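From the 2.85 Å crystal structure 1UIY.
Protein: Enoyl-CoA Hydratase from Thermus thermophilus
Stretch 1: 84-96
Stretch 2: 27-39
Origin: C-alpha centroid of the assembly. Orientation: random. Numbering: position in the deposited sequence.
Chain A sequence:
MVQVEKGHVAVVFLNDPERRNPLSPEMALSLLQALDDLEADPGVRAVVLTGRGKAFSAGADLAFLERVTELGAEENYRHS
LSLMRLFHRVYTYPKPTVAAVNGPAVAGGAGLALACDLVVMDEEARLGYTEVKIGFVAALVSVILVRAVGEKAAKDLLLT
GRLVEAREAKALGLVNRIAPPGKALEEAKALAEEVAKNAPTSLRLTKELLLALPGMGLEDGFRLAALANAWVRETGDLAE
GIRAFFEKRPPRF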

# COMPACT_ATOMS: atom_id res chain seq x y z
N MSE A 84 6.87 -13.88 16.86
CA MSE A 84 6.04 -13.32 15.81
C MSE A 84 5.39 -14.44 14.99
O MSE A 84 4.26 -14.29 14.51
CB MSE A 84 6.85 -12.38 14.91
CG MSE A 84 7.54 -13.06 13.75
SE MSE A 84 6.74 -12.60 12.04
CE MSE A 84 5.45 -14.01 11.91
N ARG A 85 6.11 -15.55 14.83
CA ARG A 85 5.59 -16.71 14.10
C ARG A 85 4.36 -17.26 14.80
O ARG A 85 3.49 -17.84 14.17
CB ARG A 85 6.63 -17.84 14.00
CG ARG A 85 7.76 -17.60 12.99
CD ARG A 85 8.45 -18.91 12.56
NE ARG A 85 9.13 -19.57 13.67
CZ ARG A 85 10.41 -19.38 13.99
NH1 ARG A 85 11.17 -18.55 13.28
NH2 ARG A 85 10.93 -20.00 15.05
N LEU A 86 4.28 -17.08 16.11
CA LEU A 86 3.13 -17.56 16.86
C LEU A 86 1.93 -16.66 16.59
O LEU A 86 0.89 -17.13 16.13
CB LEU A 86 3.44 -17.58 18.35
CG LEU A 86 2.26 -17.86 19.28
CD1 LEU A 86 1.57 -19.17 18.92
CD2 LEU A 86 2.78 -17.91 20.69
N PHE A 87 2.08 -15.38 16.90
CA PHE A 87 1.02 -14.41 16.66
C PHE A 87 0.46 -14.59 15.26
O PHE A 87 -0.74 -14.77 15.06
CB PHE A 87 1.57 -12.99 16.80
CG PHE A 87 1.62 -12.49 18.20
CD1 PHE A 87 0.74 -11.50 18.62
CD2 PHE A 87 2.53 -13.01 19.11
CE1 PHE A 87 0.77 -11.03 19.94
CE2 PHE A 87 2.57 -12.55 20.43
CZ PHE A 87 1.69 -11.56 20.84
N HIS A 88 1.35 -14.55 14.28
CA HIS A 88 0.93 -14.70 12.90
C HIS A 88 0.16 -15.99 12.68
O HIS A 88 -0.93 -15.98 12.10
CB HIS A 88 2.13 -14.64 11.98
CG HIS A 88 1.77 -14.69 10.53
ND1 HIS A 88 1.57 -15.87 9.86
CD2 HIS A 88 1.58 -13.70 9.63
CE1 HIS A 88 1.28 -15.61 8.60
NE2 HIS A 88 1.28 -14.30 8.43
N ARG A 89 0.73 -17.10 13.14
CA ARG A 89 0.06 -18.38 12.97
C ARG A 89 -1.36 -18.36 13.51
O ARG A 89 -2.27 -18.92 12.90
CB ARG A 89 0.86 -19.48 13.67
CG ARG A 89 0.19 -20.84 13.64
CD ARG A 89 -0.25 -21.24 12.24
NE ARG A 89 -0.54 -22.67 12.19
CZ ARG A 89 -1.20 -23.29 11.22
NH1 ARG A 89 -1.67 -22.62 10.18
NH2 ARG A 89 -1.39 -24.60 11.30
N VAL A 90 -1.55 -17.70 14.65
CA VAL A 90 -2.86 -17.61 15.27
C VAL A 90 -3.78 -16.68 14.48
O VAL A 90 -4.91 -17.04 14.14
CB VAL A 90 -2.75 -17.09 16.72
CG1 VAL A 90 -4.10 -17.14 17.41
CG2 VAL A 90 -1.75 -17.92 17.48
N TYR A 91 -3.29 -15.49 14.18
CA TYR A 91 -4.08 -14.51 13.43
C TYR A 91 -4.40 -15.03 12.03
O TYR A 91 -5.42 -14.70 11.44
CB TYR A 91 -3.29 -13.19 13.33
CG TYR A 91 -4.11 -11.99 12.94
CD1 TYR A 91 -4.02 -11.42 11.66
CD2 TYR A 91 -4.99 -11.40 13.85
CE1 TYR A 91 -4.78 -10.31 11.31
CE2 TYR A 91 -5.76 -10.29 13.51
CZ TYR A 91 -5.65 -9.75 12.24
OH TYR A 91 -6.44 -8.69 11.90
N THR A 92 -3.53 -15.88 11.51
CA THR A 92 -3.66 -16.43 10.18
C THR A 92 -4.36 -17.77 10.11
O THR A 92 -4.71 -18.23 9.03
CB THR A 92 -2.25 -16.52 9.56
OG1 THR A 92 -1.88 -15.22 9.08
CG2 THR A 92 -2.19 -17.52 8.44
N TYR A 93 -4.56 -18.41 11.26
CA TYR A 93 -5.19 -19.73 11.32
C TYR A 93 -6.32 -19.92 10.31
O TYR A 93 -7.21 -19.09 10.20
CB TYR A 93 -5.72 -20.02 12.73
CG TYR A 93 -5.67 -21.50 13.07
CD1 TYR A 93 -6.80 -22.16 13.56
CD2 TYR A 93 -4.50 -22.23 12.90
CE1 TYR A 93 -6.76 -23.52 13.87
CE2 TYR A 93 -4.44 -23.59 13.20
CZ TYR A 93 -5.57 -24.23 13.68
OH TYR A 93 -5.51 -25.56 14.01
N PRO A 94 -6.29 -21.04 9.56
CA PRO A 94 -7.27 -21.41 8.54
C PRO A 94 -8.66 -21.65 9.08
O PRO A 94 -9.66 -21.45 8.38
CB PRO A 94 -6.68 -22.69 7.95
CG PRO A 94 -5.24 -22.55 8.19
CD PRO A 94 -5.19 -22.00 9.59
N LYS A 95 -8.74 -22.10 10.33
CA LYS A 95 -10.04 -22.36 10.95
C LYS A 95 -10.39 -21.24 11.92
O LYS A 95 -9.51 -20.53 12.41
CB LYS A 95 -10.03 -23.70 11.68
CG LYS A 95 -9.80 -24.90 10.76
CD LYS A 95 -9.82 -26.22 11.55
CE LYS A 95 -9.52 -27.42 10.65
NZ LYS A 95 -9.48 -28.70 11.39
N PRO A 96 -11.69 -21.05 12.20
CA PRO A 96 -12.10 -20.00 13.13
C PRO A 96 -11.55 -20.25 14.53
O PRO A 96 -11.68 -21.35 15.06
CB PRO A 96 -13.63 -20.09 13.10
CG PRO A 96 -13.92 -20.69 11.77
CD PRO A 96 -12.85 -21.74 11.63
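Stretch 2 (27-39) MALSLLQALDDLE

Stretch 2 is helical throughout, a segment of a longer helix that runs on past both of its ends. It lies beside the helix of stretch 1 and points the same way: the N-to-C directions differ by 30°, and the axes come no nearer than 10.0 Å. That spacing is roomy enough for leucine side chains to pack between the backbones. By nearest CA atoms, Leu86 pairs with Ala28 and Tyr93 with Leu35, each seven residues on; Lys95 then pairs with Glu39, two residues on in stretch 1 but four in stretch 2. The two stretches bury 658 Å² between them.

At the N-terminal end the fit is of bump into hollow. The CA atoms of Leu86 and Ala28 are 6.4 Å apart, and the single methyl of alanine takes up little space there. Leu86 leaves its backbone sideways, but its end swings in, bringing CD2 to 3.6 Å from Ala28 CB. Its other methyl, CD1, lies 3.7 Å from Leu32 CD2 and 4.1 Å from Leu31 CD2, so one branched side chain touches three residues of stretch 2.

One turn further on, Arg89 is the knob, seated in a hole formed by Leu32, Leu35, Asp36 and Glu39. A long side chain suits such a hole, because its methylene stem can pack on leucines while its charged tip reaches acids beyond them. Arg89 CG lies 3.8 Å from Leu32 CD2 and 4.0 Å from Leu35 CD1. At the tip, Arg89 NH2 donates to Glu39 OE1 at 2.6 Å in a salt bridge, with a weak second bond from Arg89 NH1 to the same OE1 at 3.1 Å. A long salt bridge joins Arg89 NH2 to Asp36 OD1 at 3.9 Å. Both carboxylate oxygens lie at the edge of the guanidinium, near its plane, where its N-H groups point.

Leu35 points toward stretch 1 and fills the space between Val90 and Tyr93. Its CD1 is 4.2 Å from Val90 CG2, while its CD2 lies over one face of the Tyr93 ring, 3.9 Å from the ring centroid, in a CH-pi contact. The ring also rests along the stem of this leucine, with Tyr93 CE2 3.5 Å from Leu35 CB. Aromatic and polar at once, tyrosine suits this site: Tyr93 OH donates a very short hydrogen bond of 2.5 Å to Leu35 O.

Beyond the helix of stretch 1, the chain still follows its neighbour. Pro94 CG sits 3.4 Å from Glu39 OE2, and the extended Lys95 side chain carries NZ to Leu38 O, a hydrogen bond of 2.8 Å.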

# COMPACT_ATOMS: atom_id res chain seq x y z
N MSE A 27 6.25 -22.60 25.65
CA MSE A 27 4.80 -22.50 25.59
C MSE A 27 4.36 -22.15 24.17
O MSE A 27 3.39 -22.70 23.65
CB MSE A 27 4.32 -21.44 26.58
CG MSE A 27 2.87 -21.06 26.44
SE MSE A 27 1.62 -22.45 26.94
CE MSE A 27 0.88 -21.60 28.51
N ALA A 28 5.07 -21.21 23.55
CA ALA A 28 4.75 -20.78 22.19
C ALA A 28 4.82 -21.97 21.25
O ALA A 28 3.95 -22.15 20.39
CB ALA A 28 5.73 -19.71 21.75
N LEU A 29 5.85 -22.78 21.42
CA LEU A 29 6.04 -23.95 20.58
C LEU A 29 4.97 -25.00 20.76
O LEU A 29 4.46 -25.55 19.79
CB LEU A 29 7.41 -24.57 20.84
CG LEU A 29 8.55 -23.90 20.08
CD1 LEU A 29 9.86 -24.56 20.46
CD2 LEU A 29 8.31 -24.02 18.58
N SER A 30 4.63 -25.28 22.01
CA SER A 30 3.61 -26.28 22.28
C SER A 30 2.30 -25.87 21.65
O SER A 30 1.56 -26.70 21.10
CB SER A 30 3.43 -26.47 23.78
OG SER A 30 3.06 -25.24 24.40
N LEU A 31 2.01 -24.57 21.71
CA LEU A 31 0.77 -24.04 21.15
C LEU A 31 0.73 -24.24 19.63
O LEU A 31 -0.33 -24.50 19.05
CB LEU A 31 0.62 -22.56 21.52
CG LEU A 31 -0.75 -21.93 21.27
CD1 LEU A 31 -1.84 -22.86 21.78
CD2 LEU A 31 -0.84 -20.59 21.96
N LEU A 32 1.88 -24.12 18.99
CA LEU A 32 1.95 -24.30 17.55
C LEU A 32 1.64 -25.75 17.20
O LEU A 32 0.74 -26.04 16.40
CB LEU A 32 3.34 -23.92 17.02
CG LEU A 32 3.71 -22.44 17.12
CD1 LEU A 32 5.11 -22.23 16.58
CD2 LEU A 32 2.72 -21.60 16.34
N GLN A 33 2.38 -26.66 17.81
CA GLN A 33 2.21 -28.09 17.57
C GLN A 33 0.73 -28.45 17.61
O GLN A 33 0.25 -29.23 16.79
CB GLN A 33 2.98 -28.88 18.63
CG GLN A 33 3.17 -30.35 18.30
CD GLN A 33 3.96 -30.57 17.02
OE1 GLN A 33 3.43 -30.48 15.91
NE2 GLN A 33 5.26 -30.86 17.17
N ALA A 34 -0.00 -27.87 18.55
CA ALA A 34 -1.43 -28.14 18.66
C ALA A 34 -2.17 -27.66 17.42
O ALA A 34 -2.85 -28.43 16.75
CB ALA A 34 -2.00 -27.46 19.89
N LEU A 35 -2.02 -26.37 17.12
CA LEU A 35 -2.66 -25.76 15.97
C LEU A 35 -2.43 -26.57 14.71
O LEU A 35 -3.30 -26.65 13.84
CB LEU A 35 -2.17 -24.32 15.78
CG LEU A 35 -2.56 -23.39 16.93
CD1 LEU A 35 -1.84 -22.06 16.81
CD2 LEU A 35 -4.06 -23.18 16.93
N ASP A 36 -1.27 -27.19 14.60
CA ASP A 36 -0.97 -28.01 13.43
C ASP A 36 -1.86 -29.24 13.42
O ASP A 36 -2.60 -29.47 12.47
CB ASP A 36 0.50 -28.43 13.44
CG ASP A 36 1.41 -27.25 13.24
OD1 ASP A 36 1.11 -26.18 13.81
OD2 ASP A 36 2.43 -27.39 12.53
N ASP A 37 -1.77 -30.03 14.49
CA ASP A 37 -2.58 -31.23 14.60
C ASP A 37 -4.03 -30.82 14.32
O ASP A 37 -4.66 -31.32 13.39
CB ASP A 37 -2.48 -31.80 16.02
CG ASP A 37 -1.05 -32.15 16.41
OD1 ASP A 37 -0.81 -32.39 17.61
OD2 ASP A 37 -0.17 -32.20 15.52
N LEU A 38 -4.53 -29.90 15.13
CA LEU A 38 -5.89 -29.41 15.00
C LEU A 38 -6.24 -28.90 13.61
O LEU A 38 -7.39 -29.00 13.18
CB LEU A 38 -6.13 -28.32 16.04
CG LEU A 38 -6.00 -28.80 17.48
CD1 LEU A 38 -5.74 -27.62 18.40
CD2 LEU A 38 -7.27 -29.54 17.87
N GLU A 39 -5.27 -28.36 12.88
CA GLU A 39 -5.58 -27.87 11.55
C GLU A 39 -5.72 -29.06 10.61
O GLU A 39 -6.43 -28.98 9.60
CB GLU A 39 -4.48 -26.95 11.01
CG GLU A 39 -4.99 -26.04 9.89
CD GLU A 39 -3.93 -25.68 8.86
OE1 GLU A 39 -2.80 -25.31 9.24
OE2 GLU A 39 -4.24 -25.75 7.65